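Local coordinates for protein cryptochrome DASH (PDB 2VTB) that repairs cyclobutane pyrimidine dimers in single-stranded DNA, carrying FAD and a methenyltetrahydrofolate cofactor, and may also serve as a photoreceptor, at residues A[25-30]-A[209-214]; A[118-123]-A[224-229]. All blocks are in the same frame, centred on the assembly; numbering follows the deposited sequence.

Interaction 1: residues A[25-30]-A[209-214]; sequences ERYALP and RSSTRI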
ATOM      1  N   GLU A  25      -6.658 -12.126  34.458  1.00 49.66           N
ATOM      2  CA  GLU A  25      -7.952 -12.665  34.900  1.00 50.67           C
ATOM      3  C   GLU A  25      -9.112 -11.758  34.481  1.00 50.55           C
ATOM      4  O   GLU A  25     -10.132 -12.241  34.001  1.00 50.65           O
ATOM      5  CB  GLU A  25      -7.969 -12.891  36.421  1.00 50.77           C
ATOM      6  CG  GLU A  25      -7.201 -14.145  36.870  1.00 52.45           C
ATOM      7  CD  GLU A  25      -7.261 -14.401  38.385  1.00 53.32           C
ATOM      8  OE1 GLU A  25      -6.469 -15.244  38.875  1.00 56.25           O
ATOM      9  OE2 GLU A  25      -8.090 -13.764  39.082  1.00 56.31           O
ATOM     10  N   ARG A  26      -8.947 -10.447  34.642  1.00 50.97           N
ATOM     11  CA  ARG A  26      -9.979  -9.480  34.237  1.00 51.49           C
ATOM     12  C   ARG A  26     -10.334  -9.584  32.741  1.00 51.33           C
ATOM     13  O   ARG A  26     -11.510  -9.511  32.378  1.00 51.24           O
ATOM     14  CB  ARG A  26      -9.554  -8.049  34.633  1.00 51.72           C
ATOM     15  CG  ARG A  26     -10.284  -6.912  33.899  1.00 52.83           C
ATOM     16  CD  ARG A  26     -10.107  -5.529  34.541  1.00 52.92           C
ATOM     17  NE  ARG A  26      -9.269  -5.533  35.743  1.00 55.19           N
ATOM     18  CZ  ARG A  26      -8.023  -5.050  35.841  1.00 56.92           C
ATOM     19  NH1 ARG A  26      -7.403  -4.491  34.797  1.00 57.18           N
ATOM     20  NH2 ARG A  26      -7.385  -5.126  37.011  1.00 56.53           N
ATOM     21  N   TYR A  27      -9.333  -9.786  31.884  1.00 51.26           N
ATOM     22  CA  TYR A  27      -9.558  -9.843  30.429  1.00 51.47           C
ATOM     23  C   TYR A  27      -9.641 -11.264  29.839  1.00 51.82           C
ATOM     24  O   TYR A  27      -9.732 -11.415  28.628  1.00 51.63           O
ATOM     25  CB  TYR A  27      -8.486  -9.010  29.695  1.00 51.41           C
ATOM     26  CG  TYR A  27      -8.639  -7.520  29.936  1.00 51.31           C
ATOM     27  CD1 TYR A  27      -9.460  -6.743  29.122  1.00 51.74           C
ATOM     28  CD2 TYR A  27      -7.987  -6.894  30.989  1.00 51.16           C
ATOM     29  CE1 TYR A  27      -9.610  -5.375  29.340  1.00 51.03           C
ATOM     30  CE2 TYR A  27      -8.138  -5.534  31.224  1.00 50.99           C
ATOM     31  CZ  TYR A  27      -8.952  -4.778  30.391  1.00 51.95           C
ATOM     32  OH  TYR A  27      -9.117  -3.429  30.623  1.00 52.17           O
ATOM     33  N   ALA A  28      -9.635 -12.301  30.678  1.00 52.59           N
ATOM     34  CA  ALA A  28      -9.613 -13.688  30.181  1.00 53.31           C
ATOM     35  C   ALA A  28     -10.908 -14.094  29.473  1.00 54.37           C
ATOM     36  O   ALA A  28     -12.003 -13.700  29.879  1.00 54.08           O
ATOM     37  CB  ALA A  28      -9.325 -14.661  31.316  1.00 53.36           C
ATOM     38  N   LEU A  29     -10.765 -14.886  28.414  1.00 55.63           N
ATOM     39  CA  LEU A  29     -11.907 -15.457  27.706  1.00 56.88           C
ATOM     40  C   LEU A  29     -12.506 -16.502  28.642  1.00 58.14           C
ATOM     41  O   LEU A  29     -11.843 -17.491  28.957  1.00 58.43           O
ATOM     42  CB  LEU A  29     -11.461 -16.110  26.388  1.00 56.82           C
ATOM     43  CG  LEU A  29     -12.508 -16.386  25.301  1.00 56.92           C
ATOM     44  CD1 LEU A  29     -11.945 -17.322  24.238  1.00 56.46           C
ATOM     45  CD2 LEU A  29     -13.763 -16.969  25.878  1.00 57.85           C
ATOM     46  N   PRO A  30     -13.754 -16.290  29.097  1.00 59.73           N
ATOM     47  CA  PRO A  30     -14.334 -17.224  30.059  1.00 60.90           C
ATOM     48  C   PRO A  30     -14.675 -18.541  29.377  1.00 62.19           C
ATOM     49  O   PRO A  30     -15.797 -18.713  28.893  1.00 62.59           O
ATOM     50  CB  PRO A  30     -15.594 -16.494  30.541  1.00 60.80           C
ATOM     51  CG  PRO A  30     -15.978 -15.626  29.409  1.00 60.28           C
ATOM     52  CD  PRO A  30     -14.699 -15.216  28.735  1.00 59.71           C
ATOM     53  N   ARG A 209     -12.625  -1.013  18.793  1.00 42.27           N
ATOM     54  CA  ARG A 209     -13.052  -2.371  19.111  1.00 42.45           C
ATOM     55  C   ARG A 209     -12.693  -2.724  20.555  1.00 42.79           C
ATOM     56  O   ARG A 209     -11.729  -2.184  21.113  1.00 42.65           O
ATOM     57  CB  ARG A 209     -12.394  -3.377  18.172  1.00 42.32           C
ATOM     58  CG  ARG A 209     -12.748  -3.207  16.707  1.00 42.29           C
ATOM     59  CD  ARG A 209     -12.012  -4.228  15.862  1.00 43.17           C
ATOM     60  NE  ARG A 209     -12.325  -4.096  14.443  1.00 43.87           N
ATOM     61  CZ  ARG A 209     -12.009  -4.998  13.516  1.00 44.66           C
ATOM     62  NH1 ARG A 209     -11.392  -6.130  13.839  1.00 45.82           N
ATOM     63  NH2 ARG A 209     -12.341  -4.779  12.258  1.00 44.73           N
ATOM     64  N   SER A 210     -13.467  -3.629  21.153  1.00 43.14           N
ATOM     65  CA  SER A 210     -13.112  -4.222  22.449  1.00 43.81           C
ATOM     66  C   SER A 210     -11.836  -5.034  22.316  1.00 43.71           C
ATOM     67  O   SER A 210     -11.530  -5.522  21.232  1.00 43.74           O
ATOM     68  CB  SER A 210     -14.216  -5.147  22.947  1.00 43.82           C
ATOM     69  OG  SER A 210     -15.374  -4.415  23.269  1.00 45.45           O
ATOM     70  N   SER A 211     -11.095  -5.182  23.414  1.00 43.86           N
ATOM     71  CA  SER A 211      -9.929  -6.064  23.419  1.00 44.13           C
ATOM     72  C   SER A 211     -10.369  -7.489  23.132  1.00 43.66           C
ATOM     73  O   SER A 211     -11.422  -7.920  23.590  1.00 43.38           O
ATOM     74  CB  SER A 211      -9.216  -6.034  24.776  1.00 44.15           C
ATOM     75  OG  SER A 211      -8.691  -4.753  25.035  1.00 46.54           O
ATOM     76  N   THR A 212      -9.561  -8.217  22.375  1.00 43.71           N
ATOM     77  CA  THR A 212      -9.788  -9.637  22.158  1.00 43.90           C
ATOM     78  C   THR A 212      -9.450 -10.431  23.425  1.00 44.06           C
ATOM     79  O   THR A 212      -8.366 -10.270  23.987  1.00 43.58           O
ATOM     80  CB  THR A 212      -8.928 -10.142  20.980  1.00 44.00           C
ATOM     81  OG1 THR A 212      -9.239  -9.369  19.812  1.00 45.03           O
ATOM     82  CG2 THR A 212      -9.191 -11.611  20.695  1.00 43.59           C
ATOM     83  N   ARG A 213     -10.369 -11.288  23.866  1.00 44.38           N
ATOM     84  CA  ARG A 213     -10.157 -12.073  25.086  1.00 45.07           C
ATOM     85  C   ARG A 213      -9.482 -13.380  24.723  1.00 44.64           C
ATOM     86  O   ARG A 213      -9.847 -14.028  23.738  1.00 44.49           O
ATOM     87  CB  ARG A 213     -11.460 -12.370  25.842  1.00 45.61           C
ATOM     88  CG  ARG A 213     -12.553 -11.314  25.741  1.00 48.82           C
ATOM     89  CD  ARG A 213     -12.118  -9.920  26.133  1.00 52.23           C
ATOM     90  NE  ARG A 213     -12.517  -9.578  27.498  1.00 55.28           N
ATOM     91  CZ  ARG A 213     -12.688  -8.336  27.957  1.00 55.42           C
ATOM     92  NH1 ARG A 213     -12.515  -7.275  27.163  1.00 56.39           N
ATOM     93  NH2 ARG A 213     -13.049  -8.152  29.219  1.00 54.57           N
ATOM     94  N   ILE A 214      -8.505 -13.764  25.536  1.00 44.39           N
ATOM     95  CA  ILE A 214      -7.664 -14.925  25.278  1.00 44.30           C
ATOM     96  C   ILE A 214      -7.927 -15.965  26.372  1.00 44.35           C
ATOM     97  O   ILE A 214      -7.981 -15.622  27.554  1.00 44.32           O
ATOM     98  CB  ILE A 214      -6.159 -14.536  25.306  1.00 44.14           C
ATOM     99  CG1 ILE A 214      -5.866 -13.354  24.362  1.00 44.20           C
ATOM    100  CG2 ILE A 214      -5.279 -15.731  24.962  1.00 43.95           C
ATOM    101  CD1 ILE A 214      -6.107 -13.627  22.879  1.00 43.65           C
TER
HETATM  102  O   HOH W   1      -7.439 -11.817  27.613  1.00 55.73           O
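Arg213 sets out with CG anti to its carbonyl carbon, then bends at chi2 and again at chi3 (-99°), curling its chain around the carbonyl oxygen of Tyr27; Tyr27, with CG likewise anti to its carbonyl carbon, brings its ring to meet the guanidinium. Arg213 CB lies 3.4 Å from Tyr27 O, and NE returns to within 3.5 Å of that oxygen. The two flat groups do not stack: their planes stand 53° apart, and the ring presents its CD1 edge to one face of the guanidinium, with CD1 3.7 Å from Arg213 NH1. A long, flexible arginine suits this partly exposed place because its methylenes cover the backbone while its charge reaches on to Glu305 in a long, weak ion pair. Segment 209-214 belongs to the long connector that, in photolyases and cryptochromes, joins the α/β domain to the helical FAD-binding domain, and here it meets the chain as it leaves helix 13-27. Buried Tyr27 joins that helix to helix 300-313, through OH to Glu306 and edge-to-face with Phe302. A serine in place of Arg213 would probably uncover Tyr27 O and the CD1 edge of its ring, and leave Glu305 without this weak, distant partner. Leu29 N donates an almost straight bond (176°) to Ile214 O at 3.0 Å. The apolar side chain of Leu29 suits this backbone surface, with Leu29 CB 3.5 Å from Ile214 C, and it also touches Tyr60. A water accepts from Ile214 N and donates to Tyr27 O.

Interaction 2: residues A[118-123]-A[224-229]; sequences LIRSGK and VDDWGD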
ATOM      1  N   LEU A 118       9.587 -20.782  21.316  1.00 40.47           N
ATOM      2  CA  LEU A 118      10.800 -21.248  20.641  1.00 41.18           C
ATOM      3  C   LEU A 118      11.616 -20.049  20.169  1.00 41.14           C
ATOM      4  O   LEU A 118      11.119 -19.224  19.407  1.00 41.09           O
ATOM      5  CB  LEU A 118      10.457 -22.129  19.436  1.00 41.19           C
ATOM      6  CG  LEU A 118      11.668 -22.670  18.658  1.00 42.19           C
ATOM      7  CD1 LEU A 118      12.408 -23.675  19.508  1.00 44.55           C
ATOM      8  CD2 LEU A 118      11.241 -23.304  17.344  1.00 42.51           C
ATOM      9  N   ILE A 119      12.865 -19.956  20.619  1.00 41.06           N
ATOM     10  CA  ILE A 119      13.743 -18.860  20.231  1.00 41.28           C
ATOM     11  C   ILE A 119      14.882 -19.392  19.359  1.00 41.70           C
ATOM     12  O   ILE A 119      15.546 -20.364  19.730  1.00 41.51           O
ATOM     13  CB  ILE A 119      14.326 -18.142  21.457  1.00 41.05           C
ATOM     14  CG1 ILE A 119      13.201 -17.623  22.357  1.00 41.17           C
ATOM     15  CG2 ILE A 119      15.228 -16.978  21.020  1.00 41.84           C
ATOM     16  CD1 ILE A 119      13.692 -16.990  23.654  1.00 41.39           C
ATOM     17  N   ARG A 120      15.094 -18.753  18.209  1.00 41.77           N
ATOM     18  CA  ARG A 120      16.199 -19.089  17.305  1.00 42.46           C
ATOM     19  C   ARG A 120      16.863 -17.806  16.801  1.00 42.38           C
ATOM     20  O   ARG A 120      16.189 -16.789  16.616  1.00 42.55           O
ATOM     21  CB  ARG A 120      15.686 -19.892  16.101  1.00 42.52           C
ATOM     22  CG  ARG A 120      15.200 -21.294  16.420  1.00 44.51           C
ATOM     23  CD  ARG A 120      16.372 -22.213  16.774  1.00 46.67           C
ATOM     24  NE  ARG A 120      15.975 -23.615  16.925  1.00 47.86           N
ATOM     25  CZ  ARG A 120      15.637 -24.199  18.075  1.00 48.87           C
ATOM     26  NH1 ARG A 120      15.622 -23.518  19.220  1.00 49.91           N
ATOM     27  NH2 ARG A 120      15.304 -25.483  18.077  1.00 48.66           N
ATOM     28  N   SER A 121      18.179 -17.842  16.604  1.00 42.37           N
ATOM     29  CA  SER A 121      18.889 -16.745  15.944  1.00 42.29           C
ATOM     30  C   SER A 121      19.005 -17.070  14.462  1.00 41.94           C
ATOM     31  O   SER A 121      19.479 -18.142  14.098  1.00 41.89           O
ATOM     32  CB  SER A 121      20.282 -16.547  16.537  1.00 42.63           C
ATOM     33  OG  SER A 121      20.202 -16.053  17.858  1.00 44.10           O
ATOM     34  N   GLY A 122      18.580 -16.141  13.611  1.00 41.55           N
ATOM     35  CA  GLY A 122      18.648 -16.330  12.159  1.00 41.34           C
ATOM     36  C   GLY A 122      17.597 -15.503  11.443  1.00 41.27           C
ATOM     37  O   GLY A 122      16.817 -14.790  12.073  1.00 40.96           O
ATOM     38  N   LYS A 123      17.574 -15.606  10.117  1.00 41.24           N
ATOM     39  CA  LYS A 123      16.581 -14.911   9.301  1.00 41.14           C
ATOM     40  C   LYS A 123      15.265 -15.688   9.286  1.00 40.72           C
ATOM     41  O   LYS A 123      15.268 -16.896   9.011  1.00 40.26           O
ATOM     42  CB  LYS A 123      17.106 -14.733   7.877  1.00 41.21           C
ATOM     43  CG  LYS A 123      18.374 -13.895   7.795  1.00 42.40           C
ATOM     44  CD  LYS A 123      18.961 -13.895   6.389  1.00 44.28           C
ATOM     45  CE  LYS A 123      20.129 -12.920   6.273  1.00 45.89           C
ATOM     46  NZ  LYS A 123      21.034 -13.268   5.143  1.00 47.58           N
ATOM     47  N   VAL A 224       9.115 -30.610  21.394  1.00 46.17           N
ATOM     48  CA  VAL A 224      10.286 -29.834  20.970  1.00 46.38           C
ATOM     49  C   VAL A 224      11.502 -30.210  21.815  1.00 46.95           C
ATOM     50  O   VAL A 224      11.458 -30.143  23.046  1.00 46.97           O
ATOM     51  CB  VAL A 224      10.032 -28.308  21.096  1.00 46.25           C
ATOM     52  CG1 VAL A 224      11.287 -27.515  20.753  1.00 45.76           C
ATOM     53  CG2 VAL A 224       8.867 -27.874  20.207  1.00 46.37           C
ATOM     54  N   ASP A 225      12.588 -30.588  21.146  1.00 47.77           N
ATOM     55  CA  ASP A 225      13.801 -31.059  21.818  1.00 48.33           C
ATOM     56  C   ASP A 225      14.600 -29.926  22.461  1.00 47.95           C
ATOM     57  O   ASP A 225      15.180 -30.105  23.533  1.00 48.11           O
ATOM     58  CB  ASP A 225      14.692 -31.828  20.831  1.00 48.98           C
ATOM     59  CG  ASP A 225      14.104 -33.178  20.427  1.00 51.42           C
ATOM     60  OD1 ASP A 225      13.368 -33.793  21.238  1.00 54.69           O
ATOM     61  OD2 ASP A 225      14.388 -33.634  19.294  1.00 54.33           O
ATOM     62  N   ASP A 226      14.630 -28.768  21.802  1.00 47.58           N
ATOM     63  CA  ASP A 226      15.362 -27.599  22.286  1.00 47.33           C
ATOM     64  C   ASP A 226      14.550 -26.322  22.044  1.00 46.84           C
ATOM     65  O   ASP A 226      14.372 -25.900  20.898  1.00 46.49           O
ATOM     66  CB  ASP A 226      16.710 -27.505  21.563  1.00 47.67           C
ATOM     67  CG  ASP A 226      17.572 -26.344  22.050  1.00 48.57           C
ATOM     68  OD1 ASP A 226      17.231 -25.685  23.058  1.00 48.97           O
ATOM     69  OD2 ASP A 226      18.618 -26.103  21.416  1.00 51.53           O
ATOM     70  N   TRP A 227      14.065 -25.709  23.122  1.00 46.16           N
ATOM     71  CA  TRP A 227      13.286 -24.471  23.014  1.00 45.86           C
ATOM     72  C   TRP A 227      14.167 -23.246  22.773  1.00 46.13           C
ATOM     73  O   TRP A 227      13.674 -22.199  22.354  1.00 45.48           O
ATOM     74  CB  TRP A 227      12.392 -24.284  24.246  1.00 45.41           C
ATOM     75  CG  TRP A 227      11.201 -25.196  24.218  1.00 44.91           C
ATOM     76  CD1 TRP A 227      11.080 -26.408  24.840  1.00 44.79           C
ATOM     77  CD2 TRP A 227       9.972 -24.982  23.512  1.00 44.68           C
ATOM     78  NE1 TRP A 227       9.849 -26.956  24.571  1.00 44.76           N
ATOM     79  CE2 TRP A 227       9.150 -26.104  23.756  1.00 44.03           C
ATOM     80  CE3 TRP A 227       9.487 -23.951  22.696  1.00 44.36           C
ATOM     81  CZ2 TRP A 227       7.868 -26.220  23.223  1.00 44.36           C
ATOM     82  CZ3 TRP A 227       8.214 -24.066  22.157  1.00 44.39           C
ATOM     83  CH2 TRP A 227       7.416 -25.193  22.427  1.00 44.71           C
ATOM     84  N   GLY A 228      15.466 -23.388  23.029  1.00 46.89           N
ATOM     85  CA  GLY A 228      16.459 -22.364  22.694  1.00 47.84           C
ATOM     86  C   GLY A 228      16.692 -21.414  23.844  1.00 48.82           C
ATOM     87  O   GLY A 228      15.786 -21.162  24.630  1.00 48.64           O
ATOM     88  N   ASP A 229      17.911 -20.892  23.956  1.00 50.18           N
ATOM     89  CA  ASP A 229      18.225 -19.914  24.998  1.00 51.38           C
ATOM     90  C   ASP A 229      17.812 -18.523  24.550  1.00 51.95           C
ATOM     91  O   ASP A 229      17.686 -18.250  23.350  1.00 51.99           O
ATOM     92  CB  ASP A 229      19.722 -19.896  25.319  1.00 51.83           C
ATOM     93  CG  ASP A 229      20.197 -21.159  26.019  1.00 53.37           C
ATOM     94  OD1 ASP A 229      19.386 -21.812  26.719  1.00 54.50           O
ATOM     95  OD2 ASP A 229      21.401 -21.479  25.883  1.00 55.33           O
TER
HETATM   96  O   HOH W   2      18.130 -19.280  20.864  1.00 50.59           O
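One backbone oxygen, Asp226 O, is gripped end-on by both terminal nitrogens of Arg120, NH2 at 3.0 Å and NH1 at 3.2 Å. The oxygen sits close to the guanidinium plane, and the bend of the arginine at chi2 (-71°) helps turn the group toward it. NH1 also bonds to Ile119 O, which helps fix its rotation. Arginine suits the place because its flat end carries N-H groups for two carbonyls at once. The Asp226 carboxylate bonds within its own loop, OD1 accepting from Gly228 N in an Asx turn; it is near the Arg120 charge but forms no salt bridge. Gly228 must lack a side chain, since a CB there would fall 2.2 Å from Ile119 O. Ile119 N donates to Trp227 O at 2.9 Å, and a water links Ile119 O with Asp229 O. Leu118 N lies at the indole edge, and apolar Leu118 packs CB 3.9 Å from Trp227 CE3 and reaches CD1 to Val224 CG1 at 4.2 Å. Leu118 and Arg120 bond their backbones to strand 68-75, whereas Ile119 turns its N-H to the loop. A connector thus binds the edge strand of the five-stranded parallel sheet, order 3-2-1-4-5, of the Rossmann-like α/β domain of photolyases.

In the fold
From the N terminus, after strand 6-8 the chain runs through helix 13-27, whose C-terminal part and the residues after it, 25-30, form the first half of interaction 1, and then builds the parallel sheet beginning with strand 42-47. Strand 118-121, at one edge of that sheet, supplies the first half of interaction 2. After helix 195-205 the connector closes both: 209-214 returns to 25-30 across 178 residues, and 224-229 then returns to 118-123 across 100. The segments alternate, so the loops cross rather than nest. The contacts do not touch, their nearest atoms being about 16 Å apart. Together they tie one connector to the N-terminal helix and to the sheet edge, before it continues toward strand 247-249.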